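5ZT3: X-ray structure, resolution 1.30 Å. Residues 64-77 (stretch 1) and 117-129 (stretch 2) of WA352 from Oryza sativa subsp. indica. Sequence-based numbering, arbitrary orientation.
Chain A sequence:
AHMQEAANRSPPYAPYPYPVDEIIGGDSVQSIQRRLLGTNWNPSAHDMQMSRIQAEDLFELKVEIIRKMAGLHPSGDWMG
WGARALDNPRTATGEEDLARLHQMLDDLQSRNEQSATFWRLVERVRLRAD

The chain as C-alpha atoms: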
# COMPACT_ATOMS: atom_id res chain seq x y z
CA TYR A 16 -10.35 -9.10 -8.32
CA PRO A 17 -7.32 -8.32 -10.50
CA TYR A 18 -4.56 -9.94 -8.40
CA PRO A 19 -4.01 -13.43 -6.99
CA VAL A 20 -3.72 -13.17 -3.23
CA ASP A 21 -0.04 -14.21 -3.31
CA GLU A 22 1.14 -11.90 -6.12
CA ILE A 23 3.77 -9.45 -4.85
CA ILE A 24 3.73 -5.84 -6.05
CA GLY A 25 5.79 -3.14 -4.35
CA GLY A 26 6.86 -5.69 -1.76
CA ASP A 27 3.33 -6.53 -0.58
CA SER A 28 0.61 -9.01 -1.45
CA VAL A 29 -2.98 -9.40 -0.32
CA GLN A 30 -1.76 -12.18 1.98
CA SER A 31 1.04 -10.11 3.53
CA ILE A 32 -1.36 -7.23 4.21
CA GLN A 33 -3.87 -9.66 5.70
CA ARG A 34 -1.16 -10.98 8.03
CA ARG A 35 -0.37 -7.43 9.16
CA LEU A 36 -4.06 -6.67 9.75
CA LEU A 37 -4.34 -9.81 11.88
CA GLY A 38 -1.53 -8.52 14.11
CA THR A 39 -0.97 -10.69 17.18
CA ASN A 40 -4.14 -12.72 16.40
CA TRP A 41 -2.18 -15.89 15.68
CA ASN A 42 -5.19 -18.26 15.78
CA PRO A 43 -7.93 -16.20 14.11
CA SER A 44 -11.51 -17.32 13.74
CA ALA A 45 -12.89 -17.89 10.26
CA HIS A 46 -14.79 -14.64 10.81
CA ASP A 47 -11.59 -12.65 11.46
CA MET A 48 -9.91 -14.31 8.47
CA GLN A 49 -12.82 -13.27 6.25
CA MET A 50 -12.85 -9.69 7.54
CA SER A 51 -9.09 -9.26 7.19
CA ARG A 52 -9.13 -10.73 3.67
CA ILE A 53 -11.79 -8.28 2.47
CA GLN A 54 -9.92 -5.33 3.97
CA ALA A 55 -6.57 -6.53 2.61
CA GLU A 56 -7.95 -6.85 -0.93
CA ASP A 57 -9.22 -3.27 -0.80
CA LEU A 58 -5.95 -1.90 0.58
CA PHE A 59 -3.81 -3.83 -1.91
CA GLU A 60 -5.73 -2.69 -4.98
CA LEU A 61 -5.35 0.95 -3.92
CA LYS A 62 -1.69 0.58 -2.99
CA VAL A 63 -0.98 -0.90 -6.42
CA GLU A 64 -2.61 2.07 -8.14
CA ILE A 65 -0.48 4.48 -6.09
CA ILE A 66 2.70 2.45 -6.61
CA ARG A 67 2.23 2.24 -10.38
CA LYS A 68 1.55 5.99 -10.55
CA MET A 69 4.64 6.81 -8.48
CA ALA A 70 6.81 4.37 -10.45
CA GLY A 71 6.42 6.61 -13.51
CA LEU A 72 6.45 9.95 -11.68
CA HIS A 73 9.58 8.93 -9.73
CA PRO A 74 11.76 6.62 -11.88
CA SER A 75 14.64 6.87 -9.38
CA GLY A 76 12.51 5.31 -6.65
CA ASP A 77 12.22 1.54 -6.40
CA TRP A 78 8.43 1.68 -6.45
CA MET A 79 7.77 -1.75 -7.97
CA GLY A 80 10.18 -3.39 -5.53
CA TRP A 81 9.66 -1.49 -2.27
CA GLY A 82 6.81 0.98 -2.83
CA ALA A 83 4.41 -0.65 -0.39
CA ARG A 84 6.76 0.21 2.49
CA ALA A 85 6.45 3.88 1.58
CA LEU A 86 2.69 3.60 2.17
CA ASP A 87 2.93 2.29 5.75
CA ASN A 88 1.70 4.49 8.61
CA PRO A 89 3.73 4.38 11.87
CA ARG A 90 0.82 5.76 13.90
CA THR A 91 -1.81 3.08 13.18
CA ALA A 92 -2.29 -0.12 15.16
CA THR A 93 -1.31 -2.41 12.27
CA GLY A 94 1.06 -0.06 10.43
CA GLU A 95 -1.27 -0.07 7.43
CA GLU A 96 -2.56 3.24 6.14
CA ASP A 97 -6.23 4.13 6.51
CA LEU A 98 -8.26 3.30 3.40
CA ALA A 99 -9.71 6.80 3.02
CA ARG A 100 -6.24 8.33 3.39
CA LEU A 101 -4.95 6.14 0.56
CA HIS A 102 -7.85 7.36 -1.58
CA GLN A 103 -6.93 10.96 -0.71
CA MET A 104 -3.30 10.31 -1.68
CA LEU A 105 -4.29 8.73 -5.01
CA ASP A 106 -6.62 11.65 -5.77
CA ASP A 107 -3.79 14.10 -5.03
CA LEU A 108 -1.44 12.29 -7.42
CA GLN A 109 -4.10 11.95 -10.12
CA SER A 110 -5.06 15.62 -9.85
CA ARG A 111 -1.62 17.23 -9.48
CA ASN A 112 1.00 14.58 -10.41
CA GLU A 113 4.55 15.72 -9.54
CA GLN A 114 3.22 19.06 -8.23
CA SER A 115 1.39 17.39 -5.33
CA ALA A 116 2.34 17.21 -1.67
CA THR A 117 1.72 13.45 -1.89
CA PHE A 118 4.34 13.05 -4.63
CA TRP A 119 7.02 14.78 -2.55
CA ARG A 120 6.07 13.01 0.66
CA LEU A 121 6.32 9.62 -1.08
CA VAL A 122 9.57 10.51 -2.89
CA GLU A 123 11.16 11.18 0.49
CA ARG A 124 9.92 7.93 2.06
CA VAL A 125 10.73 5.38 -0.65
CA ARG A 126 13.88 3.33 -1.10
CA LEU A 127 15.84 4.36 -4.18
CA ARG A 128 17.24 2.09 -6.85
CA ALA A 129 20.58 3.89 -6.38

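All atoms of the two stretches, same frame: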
# COMPACT_ATOMS: atom_id res chain seq x y z
N GLU A 64 -2.38 0.91 -7.29
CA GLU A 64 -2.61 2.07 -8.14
C GLU A 64 -1.65 3.20 -7.80
O GLU A 64 -1.10 3.86 -8.69
CB GLU A 64 -4.06 2.53 -8.03
CG GLU A 64 -5.05 1.55 -8.68
CD GLU A 64 -4.61 1.12 -10.07
OE1 GLU A 64 -4.28 2.01 -10.88
OE2 GLU A 64 -4.57 -0.10 -10.33
N ILE A 65 -1.41 3.43 -6.51
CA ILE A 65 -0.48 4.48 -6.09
C ILE A 65 0.94 4.13 -6.52
O ILE A 65 1.68 4.98 -7.03
CB ILE A 65 -0.57 4.70 -4.57
CG1 ILE A 65 -1.92 5.30 -4.19
CG2 ILE A 65 0.57 5.59 -4.08
CD1 ILE A 65 -2.21 5.21 -2.70
N ILE A 66 1.35 2.88 -6.29
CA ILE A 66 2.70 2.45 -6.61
C ILE A 66 2.98 2.57 -8.10
O ILE A 66 4.04 3.06 -8.51
CB ILE A 66 2.92 1.01 -6.09
CG1 ILE A 66 2.99 1.02 -4.56
CG2 ILE A 66 4.16 0.39 -6.70
CD1 ILE A 66 2.81 -0.37 -3.95
N ARG A 67 2.03 2.14 -8.94
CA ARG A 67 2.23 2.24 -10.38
C ARG A 67 2.30 3.69 -10.82
O ARG A 67 3.10 4.04 -11.69
CB ARG A 67 1.14 1.46 -11.12
CG ARG A 67 1.39 -0.04 -11.09
CD ARG A 67 0.33 -0.85 -11.83
NE ARG A 67 0.52 -0.86 -13.28
CZ ARG A 67 1.58 -1.37 -13.91
NH1 ARG A 67 1.66 -1.31 -15.23
NH2 ARG A 67 2.57 -1.95 -13.23
N LYS A 68 1.47 4.56 -10.24
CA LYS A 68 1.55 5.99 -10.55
C LYS A 68 2.91 6.56 -10.17
O LYS A 68 3.57 7.25 -10.96
CB LYS A 68 0.44 6.72 -9.81
CG LYS A 68 0.39 8.22 -10.04
CD LYS A 68 -0.04 8.54 -11.46
CE LYS A 68 -0.57 9.96 -11.57
NZ LYS A 68 -1.05 10.28 -12.95
N MET A 69 3.36 6.27 -8.94
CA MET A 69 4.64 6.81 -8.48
C MET A 69 5.82 6.23 -9.26
O MET A 69 6.84 6.91 -9.41
CB MET A 69 4.84 6.52 -6.99
CG MET A 69 3.97 7.37 -6.06
SD MET A 69 4.29 9.14 -6.22
CE MET A 69 6.04 9.23 -5.81
N ALA A 70 5.70 4.99 -9.74
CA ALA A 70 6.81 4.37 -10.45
C ALA A 70 7.19 5.21 -11.66
O ALA A 70 8.38 5.39 -11.95
CB ALA A 70 6.45 2.96 -10.87
N GLY A 71 6.19 5.74 -12.36
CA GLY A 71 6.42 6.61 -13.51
C GLY A 71 6.77 8.03 -13.13
O GLY A 71 7.62 8.64 -13.78
N LEU A 72 6.13 8.59 -12.10
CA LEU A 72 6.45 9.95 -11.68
C LEU A 72 7.84 10.04 -11.05
O LEU A 72 8.47 11.10 -11.10
CB LEU A 72 5.43 10.46 -10.67
CG LEU A 72 3.99 10.60 -11.16
CD1 LEU A 72 3.07 11.02 -10.01
CD2 LEU A 72 3.90 11.60 -12.32
N HIS A 73 8.33 8.94 -10.47
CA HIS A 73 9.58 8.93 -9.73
C HIS A 73 10.42 7.73 -10.17
O HIS A 73 10.55 6.73 -9.44
CB HIS A 73 9.28 8.88 -8.23
CG HIS A 73 10.48 8.97 -7.36
ND1 HIS A 73 10.58 8.27 -6.18
CD2 HIS A 73 11.62 9.69 -7.47
CE1 HIS A 73 11.73 8.55 -5.60
NE2 HIS A 73 12.39 9.41 -6.36
N PRO A 74 11.01 7.79 -11.37
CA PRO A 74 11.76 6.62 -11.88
C PRO A 74 12.94 6.22 -11.02
O PRO A 74 13.32 5.05 -11.03
CB PRO A 74 12.20 7.06 -13.28
CG PRO A 74 11.19 8.09 -13.68
CD PRO A 74 10.81 8.82 -12.41
N SER A 75 13.51 7.16 -10.26
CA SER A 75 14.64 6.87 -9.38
C SER A 75 14.23 6.06 -8.15
O SER A 75 15.09 5.44 -7.52
CB SER A 75 15.29 8.17 -8.93
OG SER A 75 15.96 8.79 -10.02
N GLY A 76 12.96 6.09 -7.78
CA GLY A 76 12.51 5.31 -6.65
C GLY A 76 12.21 3.88 -7.05
O GLY A 76 11.72 3.60 -8.15
N ASP A 77 12.51 2.95 -6.14
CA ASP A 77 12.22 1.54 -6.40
C ASP A 77 10.78 1.24 -5.97
O ASP A 77 10.52 0.56 -4.98
CB ASP A 77 13.24 0.63 -5.73
CG ASP A 77 13.16 -0.80 -6.23
OD1 ASP A 77 12.22 -1.12 -7.00
OD2 ASP A 77 14.03 -1.61 -5.85
N THR A 117 1.59 14.90 -1.99
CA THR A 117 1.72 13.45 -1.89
C THR A 117 2.94 12.95 -2.65
O THR A 117 3.69 12.11 -2.15
CB THR A 117 0.46 12.77 -2.42
OG1 THR A 117 -0.65 13.13 -1.59
CG2 THR A 117 0.62 11.25 -2.39
N PHE A 118 3.16 13.46 -3.87
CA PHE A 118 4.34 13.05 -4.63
C PHE A 118 5.61 13.27 -3.82
O PHE A 118 6.44 12.37 -3.69
CB PHE A 118 4.41 13.81 -5.95
CG PHE A 118 5.71 13.66 -6.66
CD1 PHE A 118 5.96 12.53 -7.43
CD2 PHE A 118 6.71 14.62 -6.57
CE1 PHE A 118 7.16 12.38 -8.10
CE2 PHE A 118 7.91 14.48 -7.23
CZ PHE A 118 8.14 13.35 -8.00
N TRP A 119 5.78 14.48 -3.26
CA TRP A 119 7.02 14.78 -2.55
C TRP A 119 7.13 14.00 -1.25
O TRP A 119 8.22 13.55 -0.88
CB TRP A 119 7.14 16.29 -2.33
CG TRP A 119 7.59 16.95 -3.56
CD1 TRP A 119 6.85 17.74 -4.39
CD2 TRP A 119 8.87 16.81 -4.16
NE1 TRP A 119 7.62 18.14 -5.46
CE2 TRP A 119 8.87 17.58 -5.33
CE3 TRP A 119 10.04 16.13 -3.80
CZ2 TRP A 119 9.98 17.68 -6.16
CZ3 TRP A 119 11.15 16.24 -4.62
CH2 TRP A 119 11.11 17.01 -5.78
N ARG A 120 6.02 13.82 -0.55
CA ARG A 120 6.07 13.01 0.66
C ARG A 120 6.52 11.58 0.35
O ARG A 120 7.37 11.02 1.05
CB ARG A 120 4.70 13.02 1.34
CG ARG A 120 4.66 12.24 2.63
CD ARG A 120 3.40 12.52 3.41
NE ARG A 120 3.40 13.86 4.00
CZ ARG A 120 2.61 14.86 3.62
NH1 ARG A 120 2.69 16.04 4.21
NH2 ARG A 120 1.74 14.68 2.63
N LEU A 121 5.99 11.00 -0.72
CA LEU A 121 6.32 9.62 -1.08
C LEU A 121 7.74 9.51 -1.63
O LEU A 121 8.44 8.53 -1.35
CB LEU A 121 5.28 9.07 -2.04
CG LEU A 121 3.88 8.95 -1.45
CD1 LEU A 121 2.95 8.30 -2.45
CD2 LEU A 121 3.94 8.15 -0.16
N VAL A 122 8.19 10.50 -2.42
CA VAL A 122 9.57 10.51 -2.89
C VAL A 122 10.54 10.42 -1.72
O VAL A 122 11.54 9.70 -1.77
CB VAL A 122 9.84 11.77 -3.74
CG1 VAL A 122 11.35 12.05 -3.85
CG2 VAL A 122 9.22 11.60 -5.11
N GLU A 123 10.25 11.16 -0.65
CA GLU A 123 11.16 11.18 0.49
C GLU A 123 11.17 9.86 1.24
O GLU A 123 12.22 9.44 1.74
CB GLU A 123 10.80 12.36 1.41
CG GLU A 123 11.67 12.47 2.67
CD GLU A 123 13.15 12.59 2.36
OE1 GLU A 123 13.49 13.16 1.29
OE2 GLU A 123 13.97 12.13 3.18
N ARG A 124 10.03 9.16 1.29
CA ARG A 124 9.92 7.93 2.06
C ARG A 124 10.60 6.74 1.38
O ARG A 124 11.16 5.87 2.06
CB ARG A 124 8.45 7.57 2.25
CG ARG A 124 7.69 8.43 3.21
CD ARG A 124 6.28 7.91 3.31
NE ARG A 124 5.43 8.73 4.17
CZ ARG A 124 4.12 8.53 4.31
NH1 ARG A 124 3.53 7.54 3.66
NH2 ARG A 124 3.42 9.32 5.10
N VAL A 125 10.49 6.63 0.06
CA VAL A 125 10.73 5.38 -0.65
C VAL A 125 12.22 5.06 -0.76
O VAL A 125 13.07 5.95 -0.86
CB VAL A 125 10.06 5.42 -2.04
CG1 VAL A 125 10.81 6.33 -3.02
CG2 VAL A 125 9.92 4.03 -2.62
N ARG A 126 12.53 3.77 -0.76
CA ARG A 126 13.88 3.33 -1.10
C ARG A 126 14.19 3.64 -2.56
O ARG A 126 13.33 3.48 -3.44
CB ARG A 126 13.99 1.82 -0.90
CG ARG A 126 14.24 1.42 0.52
CD ARG A 126 14.44 -0.08 0.63
NE ARG A 126 15.67 -0.53 -0.00
CZ ARG A 126 16.23 -1.71 0.26
NH1 ARG A 126 15.66 -2.52 1.13
NH2 ARG A 126 17.36 -2.07 -0.33
N LEU A 127 15.41 4.06 -2.82
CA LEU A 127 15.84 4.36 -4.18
C LEU A 127 16.46 3.12 -4.81
O LEU A 127 16.91 2.20 -4.13
CB LEU A 127 16.85 5.50 -4.18
CG LEU A 127 16.33 6.79 -3.54
CD1 LEU A 127 17.40 7.86 -3.56
CD2 LEU A 127 15.08 7.27 -4.28
N ARG A 128 16.46 3.10 -6.15
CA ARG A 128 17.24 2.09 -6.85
C ARG A 128 18.73 2.28 -6.59
O ARG A 128 19.48 1.31 -6.46
CB ARG A 128 17.01 2.20 -8.36
CG ARG A 128 15.60 2.19 -8.81
CD ARG A 128 15.56 2.51 -10.30
NE ARG A 128 14.19 2.56 -10.76
CZ ARG A 128 13.51 1.52 -11.23
NH1 ARG A 128 14.09 0.33 -11.32
NH2 ARG A 128 12.26 1.68 -11.60
N ALA A 129 19.17 3.54 -6.53
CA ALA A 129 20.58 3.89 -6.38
C ALA A 129 20.74 5.10 -5.47
O ALA A 129 20.44 5.03 -4.27
CB ALA A 129 21.19 4.17 -7.75
O HOH W 1 10.18 3.65 -10.53
O HOH W 2 17.63 5.58 -8.09
O HOH W 3 16.19 -0.91 -4.17

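Where two helices cross almost at right angles, their side chains can meet only briefly, and the segments that follow the helices may carry the rest of the contact; in WA352 those segments join through a single beta bridge. Gly-76 pairs with Leu-127, and the backbone hydrogen bonds lie around that pair: Asp-77 N donates to Arg-126 O at 2.9 Å, and Arg-128 N donates to Ser-75 O at 3.0 Å. Both are nearly straight, with angles at the hydrogen of 164° and 167°. Between them Leu-127 CA comes to 3.6 Å from Ser-75 O, a CA-H...O contact that supplements the bridge.

The chain reaches this register by leaving its helix abruptly. His-73 is the first residue with non-helical phi/psi, and it opens a type I turn closed by Gly-76 N donating to His-73 O at 3.0 Å. Glycine at the turn's last position suits the crowding there: an ideal CB on Gly-76 would lie 2.4 Å from His-73 ND1, a clash, and 3.1 Å from Val-125 CG1. On the partner, Val-125 is likewise the first residue to depart from helical geometry, and the extended backbone of Val-125 to Leu-127 runs alongside the turn.

Arg-128 extends the polar pattern from backbone to side chain. Its NE donates to Pro-74 O at 2.7 Å with an angle of 161°, and the carbonyl lies at the edge of the guanidinium, near its plane, where the N-H bonds point. Water 1 accepts from Arg-128 NH2 at 3.1 Å and lies 2.8 Å from Gly-76 O and 2.9 Å from Ala-70 O, so it sits between the guanidinium, the turn and the last turn of the helix, with more acceptors in reach than it has protons. Two further waters link the segments: water 2 donates to Ser-75 O at 2.6 Å and accepts from Ala-129 N at 3.0 Å, while water 3 donates to Asp-77 OD2 at 2.8 Å and to Leu-127 O at 3.2 Å.

The helices themselves, at 84° and 11.2 Å between axes, meet through apolar side chains. The CA-to-CB bond of Met-69 points sideways to the other stretch, but with all three chi angles in m its methyl reaches the partner: CE lies 3.7 Å from Phe-118 CD1, 3.8 Å from Leu-121 CB and 4.0 Å from Val-122 CG2. A single methyl thus touches three residues that lie within about one turn of the partner helix. A turn earlier, Ile-65 CG2 touches Leu-121 CD1 at 4.0 Å; a turn later, Leu-72 CB packs on Phe-118 CE1 at 3.6 Å, and Leu-72 O lies at the edge of that ring, 3.5 Å from Phe-118 CE1.

His-73 joins the two regions. Val-122 CG2 sits over one face of its ring, 3.7 Å from the centroid and 10° off the normal, a CH-pi contact, while Val-125 CG1 approaches the ring edge, 3.5 Å from His-73 CE1. The imidazole therefore packs against both the helix and the segment leaving it.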